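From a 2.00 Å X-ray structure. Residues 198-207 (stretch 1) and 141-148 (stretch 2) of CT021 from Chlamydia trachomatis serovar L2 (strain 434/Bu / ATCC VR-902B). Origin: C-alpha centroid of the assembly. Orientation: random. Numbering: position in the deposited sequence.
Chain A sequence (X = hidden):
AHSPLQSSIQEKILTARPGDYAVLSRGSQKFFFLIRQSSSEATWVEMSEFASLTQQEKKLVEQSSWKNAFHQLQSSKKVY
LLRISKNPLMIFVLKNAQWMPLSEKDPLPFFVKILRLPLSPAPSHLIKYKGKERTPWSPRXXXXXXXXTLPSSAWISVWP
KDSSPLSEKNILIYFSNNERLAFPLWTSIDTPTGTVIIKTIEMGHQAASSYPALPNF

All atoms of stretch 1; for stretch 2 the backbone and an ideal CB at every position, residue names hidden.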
ATOM      1  N   ILE A 198      -1.615  10.230  -2.662  1.00 39.63           N
ATOM      2  CA  ILE A 198      -0.762   9.273  -1.977  1.00 39.97           C
ATOM      3  C   ILE A 198       0.305   8.879  -2.982  1.00 39.45           C
ATOM      4  O   ILE A 198      -0.003   8.333  -4.052  1.00 35.21           O
ATOM      5  CB  ILE A 198      -1.529   8.048  -1.469  1.00 43.20           C
ATOM      6  CG1 ILE A 198      -2.630   8.473  -0.491  1.00 43.66           C
ATOM      7  CG2 ILE A 198      -0.579   7.082  -0.770  1.00 37.89           C
ATOM      8  CD1 ILE A 198      -4.009   8.286  -1.041  1.00 53.69           C
ATOM      9  N   LYS A 199       1.547   9.195  -2.644  1.00 44.31           N
ATOM     10  CA  LYS A 199       2.692   9.049  -3.528  1.00 42.19           C
ATOM     11  C   LYS A 199       3.491   7.821  -3.117  1.00 35.06           C
ATOM     12  O   LYS A 199       3.719   7.586  -1.928  1.00 42.33           O
ATOM     13  CB  LYS A 199       3.542  10.326  -3.462  1.00 45.40           C
ATOM     14  CG  LYS A 199       4.842  10.327  -4.255  1.00 47.93           C
ATOM     15  CD  LYS A 199       5.504  11.720  -4.239  1.00 49.59           C
ATOM     16  CE  LYS A 199       6.973  11.670  -4.714  1.00 56.85           C
ATOM     17  NZ  LYS A 199       7.663  13.006  -4.630  1.00 57.38           N
ATOM     18  N   THR A 200       3.902   7.023  -4.097  1.00 36.61           N
ATOM     19  CA  THR A 200       4.792   5.897  -3.830  1.00 37.49           C
ATOM     20  C   THR A 200       6.226   6.358  -4.047  1.00 36.25           C
ATOM     21  O   THR A 200       6.604   6.724  -5.167  1.00 36.81           O
ATOM     22  CB  THR A 200       4.476   4.707  -4.726  1.00 36.56           C
ATOM     23  OG1 THR A 200       3.081   4.402  -4.626  1.00 34.89           O
ATOM     24  CG2 THR A 200       5.285   3.499  -4.287  1.00 39.22           C
ATOM     25  N   ILE A 201       7.011   6.369  -2.976  1.00 32.42           N
ATOM     26  CA  ILE A 201       8.353   6.936  -3.049  1.00 38.08           C
ATOM     27  C   ILE A 201       9.421   5.872  -3.215  1.00 37.05           C
ATOM     28  O   ILE A 201      10.535   6.200  -3.652  1.00 33.84           O
ATOM     29  CB  ILE A 201       8.644   7.820  -1.823  1.00 40.42           C
ATOM     30  CG1 ILE A 201       8.632   7.005  -0.518  1.00 40.50           C
ATOM     31  CG2 ILE A 201       7.619   8.922  -1.752  1.00 41.75           C
ATOM     32  CD1 ILE A 201       8.875   7.852   0.748  1.00 42.59           C
ATOM     33  N   GLU A 202       9.114   4.609  -2.921  1.00 34.73           N
ATOM     34  CA  GLU A 202      10.054   3.524  -3.155  1.00 36.61           C
ATOM     35  C   GLU A 202       9.266   2.244  -3.350  1.00 35.24           C
ATOM     36  O   GLU A 202       8.232   2.055  -2.709  1.00 35.17           O
ATOM     37  CB  GLU A 202      11.037   3.373  -1.992  1.00 37.38           C
ATOM     38  CG  GLU A 202      12.194   2.414  -2.285  1.00 37.64           C
ATOM     39  CD  GLU A 202      13.205   2.317  -1.143  1.00 38.93           C
ATOM     40  OE1 GLU A 202      13.742   3.364  -0.743  1.00 34.16           O
ATOM     41  OE2 GLU A 202      13.451   1.187  -0.637  1.00 38.02           O
ATOM     42  N   MET A 203       9.714   1.401  -4.278  1.00 34.78           N
ATOM     43  CA  MET A 203       9.182   0.049  -4.378  1.00 37.48           C
ATOM     44  C   MET A 203      10.299  -0.859  -4.867  1.00 41.04           C
ATOM     45  O   MET A 203      11.286  -0.405  -5.460  1.00 35.98           O
ATOM     46  CB  MET A 203       7.951  -0.034  -5.307  1.00 40.02           C
ATOM     47  CG  MET A 203       8.199   0.476  -6.692  1.00 38.24           C
ATOM     48  SD  MET A 203       6.828   0.402  -7.860  1.00 39.12           S
ATOM     49  CE  MET A 203       5.518   1.364  -7.083  1.00 41.53           C
ATOM     50  N   GLY A 204      10.143  -2.150  -4.594  1.00 37.45           N
ATOM     51  CA  GLY A 204      11.119  -3.116  -5.036  1.00 35.97           C
ATOM     52  C   GLY A 204      10.804  -4.562  -4.697  1.00 35.46           C
ATOM     53  O   GLY A 204       9.637  -4.973  -4.587  1.00 36.76           O
ATOM     54  N   HIS A 205      11.870  -5.349  -4.578  1.00 36.51           N
ATOM     55  CA  HIS A 205      11.781  -6.793  -4.469  1.00 40.09           C
ATOM     56  C   HIS A 205      12.798  -7.279  -3.451  1.00 39.89           C
ATOM     57  O   HIS A 205      13.743  -6.562  -3.094  1.00 39.31           O
ATOM     58  CB  HIS A 205      12.044  -7.470  -5.813  1.00 39.43           C
ATOM     59  CG  HIS A 205      11.296  -6.864  -6.956  1.00 47.59           C
ATOM     60  ND1 HIS A 205       9.926  -6.942  -7.075  1.00 41.24           N
ATOM     61  CD2 HIS A 205      11.729  -6.177  -8.042  1.00 46.38           C
ATOM     62  CE1 HIS A 205       9.546  -6.341  -8.188  1.00 41.66           C
ATOM     63  NE2 HIS A 205      10.619  -5.863  -8.790  1.00 46.00           N
ATOM     64  N   GLN A 206      12.590  -8.521  -2.996  1.00 46.34           N
ATOM     65  CA  GLN A 206      13.535  -9.241  -2.143  1.00 46.16           C
ATOM     66  C   GLN A 206      13.708  -8.567  -0.798  1.00 42.41           C
ATOM     67  O   GLN A 206      14.796  -8.584  -0.232  1.00 42.30           O
ATOM     68  CB  GLN A 206      14.908  -9.387  -2.808  1.00 49.28           C
ATOM     69  CG  GLN A 206      14.891 -10.092  -4.149  1.00 52.90           C
ATOM     70  CD  GLN A 206      16.233 -10.007  -4.874  1.00 76.14           C
ATOM     71  OE1 GLN A 206      16.831 -11.032  -5.221  1.00 74.90           O
ATOM     72  NE2 GLN A 206      16.707  -8.773  -5.118  1.00 68.95           N
ATOM     73  N   ALA A 207      12.660  -7.929  -0.294  1.00 41.17           N
ATOM     74  CA  ALA A 207      12.701  -7.414   1.063  1.00 35.80           C
ATOM     75  C   ALA A 207      12.337  -8.520   2.056  1.00 41.05           C
ATOM     76  O   ALA A 207      11.514  -9.395   1.768  1.00 39.29           O
ATOM     77  CB  ALA A 207      11.738  -6.247   1.231  1.00 39.13           C
ATOM     78  N   UNK A 141      16.277  -5.596  -4.918  1.00 41.76           N
ATOM     79  CA  UNK A 141      16.086  -4.542  -5.907  1.00 47.79           C
ATOM     80  C   UNK A 141      15.216  -3.411  -5.356  1.00 47.55           C
ATOM     81  O   UNK A 141      14.215  -3.690  -4.689  1.00 40.95           O
ATOM     82  CB  UNK A 141      15.457  -5.118  -7.177  1.00 47.79           C
ATOM     83  N   UNK A 142      15.585  -2.150  -5.644  1.00 42.04           N
ATOM     84  CA  UNK A 142      14.826  -0.997  -5.182  1.00 38.17           C
ATOM     85  C   UNK A 142      14.783   0.106  -6.240  1.00 41.38           C
ATOM     86  O   UNK A 142      15.735   0.316  -7.003  1.00 33.34           O
ATOM     87  CB  UNK A 142      15.428  -0.457  -3.883  1.00 38.17           C
ATOM     88  N   UNK A 143      13.655   0.814  -6.270  1.00 33.87           N
ATOM     89  CA  UNK A 143      13.476   2.009  -7.091  1.00 32.04           C
ATOM     90  C   UNK A 143      12.958   3.099  -6.175  1.00 35.98           C
ATOM     91  O   UNK A 143      11.843   2.987  -5.665  1.00 39.23           O
ATOM     92  CB  UNK A 143      12.524   1.763  -8.263  1.00 32.04           C
ATOM     93  N   UNK A 144      13.724   4.165  -6.009  1.00 32.66           N
ATOM     94  CA  UNK A 144      13.381   5.213  -5.062  1.00 36.19           C
ATOM     95  C   UNK A 144      13.418   6.562  -5.763  1.00 38.76           C
ATOM     96  O   UNK A 144      14.403   6.890  -6.426  1.00 33.37           O
ATOM     97  CB  UNK A 144      14.331   5.199  -3.863  1.00 36.19           C
ATOM     98  N   UNK A 145      12.344   7.340  -5.623  1.00 36.42           N
ATOM     99  CA  UNK A 145      12.327   8.670  -6.197  1.00 41.66           C
ATOM    100  C   UNK A 145      10.989   9.090  -6.765  1.00 32.81           C
ATOM    101  O   UNK A 145       9.941   8.830  -6.162  1.00 37.06           O
ATOM    102  CB  UNK A 145      13.387   8.760  -7.297  1.00 41.66           C
ATOM    103  N   UNK A 146      11.010   9.718  -7.942  1.00 31.04           N
ATOM    104  CA  UNK A 146       9.788  10.205  -8.582  1.00 32.32           C
ATOM    105  C   UNK A 146       9.232   9.096  -9.469  1.00 32.52           C
ATOM    106  O   UNK A 146       9.341   9.106 -10.703  1.00 31.29           O
ATOM    107  CB  UNK A 146      10.053  11.475  -9.394  1.00 32.32           C
ATOM    108  N   UNK A 147       8.620   8.107  -8.809  1.00 31.64           N
ATOM    109  CA  UNK A 147       8.218   6.907  -9.515  1.00 30.59           C
ATOM    110  C   UNK A 147       7.098   7.137 -10.534  1.00 29.63           C
ATOM    111  O   UNK A 147       6.944   6.310 -11.436  1.00 29.95           O
ATOM    112  CB  UNK A 147       7.776   5.850  -8.501  1.00 30.59           C
ATOM    113  N   UNK A 148       6.341   8.241 -10.450  1.00 31.87           N
ATOM    114  CA  UNK A 148       5.317   8.495 -11.471  1.00 33.72           C
ATOM    115  C   UNK A 148       5.917   8.817 -12.833  1.00 36.45           C
ATOM    116  O   UNK A 148       5.181   8.836 -13.837  1.00 30.73           O
ATOM    117  CB  UNK A 148       4.412   9.647 -11.029  1.00 33.72           C
TER

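The strand ending at Gly204 runs antiparallel to 142-144, so much of this contact is backbone and leaves residue choice free; the side chains decide matters mainly at 144, 146 and 147.

Position 141 pairs through its main chain: its O accepts from His205 N at 2.9 Å, and its N donates to His205 O at 3.3 Å. The CB points sideways, 4.0 Å from His205 CD2, so a small or branched side chain could rest there. It is threonine, and Thr141 CB sits at the edge of the His205 ring, near its plane. Its carbonyl also bears on the partner strand: a CB on Gly204 would lie 2.0 Å from Thr141 O, a clash that glycine avoids, leaving Gly204 CA 3.2 Å from that oxygen.

Position 142 stands opposite Gly204 in a non-hydrogen-bonded pair, its CB on the same face as Glu202. Glu202 OE2 lies 4.1 Å from the ideal CB, so small polar or basic residues would suit. Serine is found; Ser142 CB stays 4.1 Å from Glu202 OE2, and no hydrogen bond joins the two side chains.

At 143 the backbone closes a hydrogen-bonded pair with Met203, N to Met203 O at 2.8 Å and O from Met203 N at 3.0 Å. The CB shares the Met203 face, where several apolar side chains would fit. The residue is leucine, and Leu143 CD1 comes to 3.6 Å from Met203 O.

Position 144 returns to the Glu202 face, its ideal CB 3.7 Å from Glu202 OE1. That carboxylate asks for a donor: asparagine, glutamine, serine or a basic residue could answer. Asparagine does, Asn144 ND2 donating to Glu202 OE1 at 2.8 Å in an almost straight bond (177°).

Position 145 has phi/psi of 143/-137, where a CB would jam against the preceding carbonyl; the backbone alone calls for glycine. Gly145 N donates to Ile201 O at 2.9 Å.

At 146 the CB points away and finds nothing nearby, but the extended Lys199 offers a charge to a side chain long enough to turn back. Glutamate suits, as might glutamine. Glu146 folds round with chi1 and chi2 both m, and its OE1 forms a salt bridge with Lys199 NZ at 2.8 Å.

Position 147 points toward stretch 1, its ideal CB 3.6 Å from Thr200 O and 5.2 Å from Met203 CE. Leucine, isoleucine or methionine would be reasonable. Leucine is present: Leu147 CD1 reaches Met203 CG at 3.7 Å and Thr200 CG2 at 3.9 Å.

Position 148 points sideways, beyond reach, and is unconstrained here; it is Ile148.

Stretch 2 (141-148) TSLNGELI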
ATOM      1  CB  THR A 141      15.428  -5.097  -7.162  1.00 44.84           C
ATOM      2  OG1 THR A 141      16.192  -6.201  -7.643  1.00 49.29           O
ATOM      3  CG2 THR A 141      15.367  -4.045  -8.234  1.00 46.18           C
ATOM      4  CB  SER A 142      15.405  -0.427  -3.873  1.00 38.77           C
ATOM      5  OG  SER A 142      16.729   0.097  -4.028  1.00 42.53           O
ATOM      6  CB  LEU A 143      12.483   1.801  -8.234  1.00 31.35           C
ATOM      7  CG  LEU A 143      12.774   0.811  -9.351  1.00 39.59           C
ATOM      8  CD1 LEU A 143      12.648  -0.595  -8.820  1.00 44.09           C
ATOM      9  CD2 LEU A 143      11.770   1.053 -10.480  1.00 40.38           C
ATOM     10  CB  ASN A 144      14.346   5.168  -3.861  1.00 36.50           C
ATOM     11  CG  ASN A 144      14.154   6.331  -2.903  1.00 40.72           C
ATOM     12  OD1 ASN A 144      14.220   7.481  -3.303  1.00 40.08           O
ATOM     13  ND2 ASN A 144      13.914   6.026  -1.621  1.00 40.23           N
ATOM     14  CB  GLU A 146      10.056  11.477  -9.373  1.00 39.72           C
ATOM     15  CG  GLU A 146      10.795  12.515  -8.610  1.00 41.93           C
ATOM     16  CD  GLU A 146      10.268  12.724  -7.203  1.00 50.69           C
ATOM     17  OE1 GLU A 146       9.017  12.897  -7.061  1.00 35.42           O
ATOM     18  OE2 GLU A 146      11.132  12.718  -6.258  1.00 42.02           O
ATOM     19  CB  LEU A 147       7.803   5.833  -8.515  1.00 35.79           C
ATOM     20  CG  LEU A 147       8.814   5.440  -7.437  1.00 34.72           C
ATOM     21  CD1 LEU A 147       8.322   4.196  -6.625  1.00 35.52           C
ATOM     22  CD2 LEU A 147      10.191   5.187  -8.026  1.00 38.43           C
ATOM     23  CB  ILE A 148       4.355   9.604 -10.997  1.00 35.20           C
ATOM     24  CG1 ILE A 148       2.987   9.498 -11.719  1.00 32.70           C
ATOM     25  CG2 ILE A 148       4.939  11.008 -11.210  1.00 38.22           C
ATOM     26  CD1 ILE A 148       2.453   8.052 -11.844  1.00 34.39           C
TER
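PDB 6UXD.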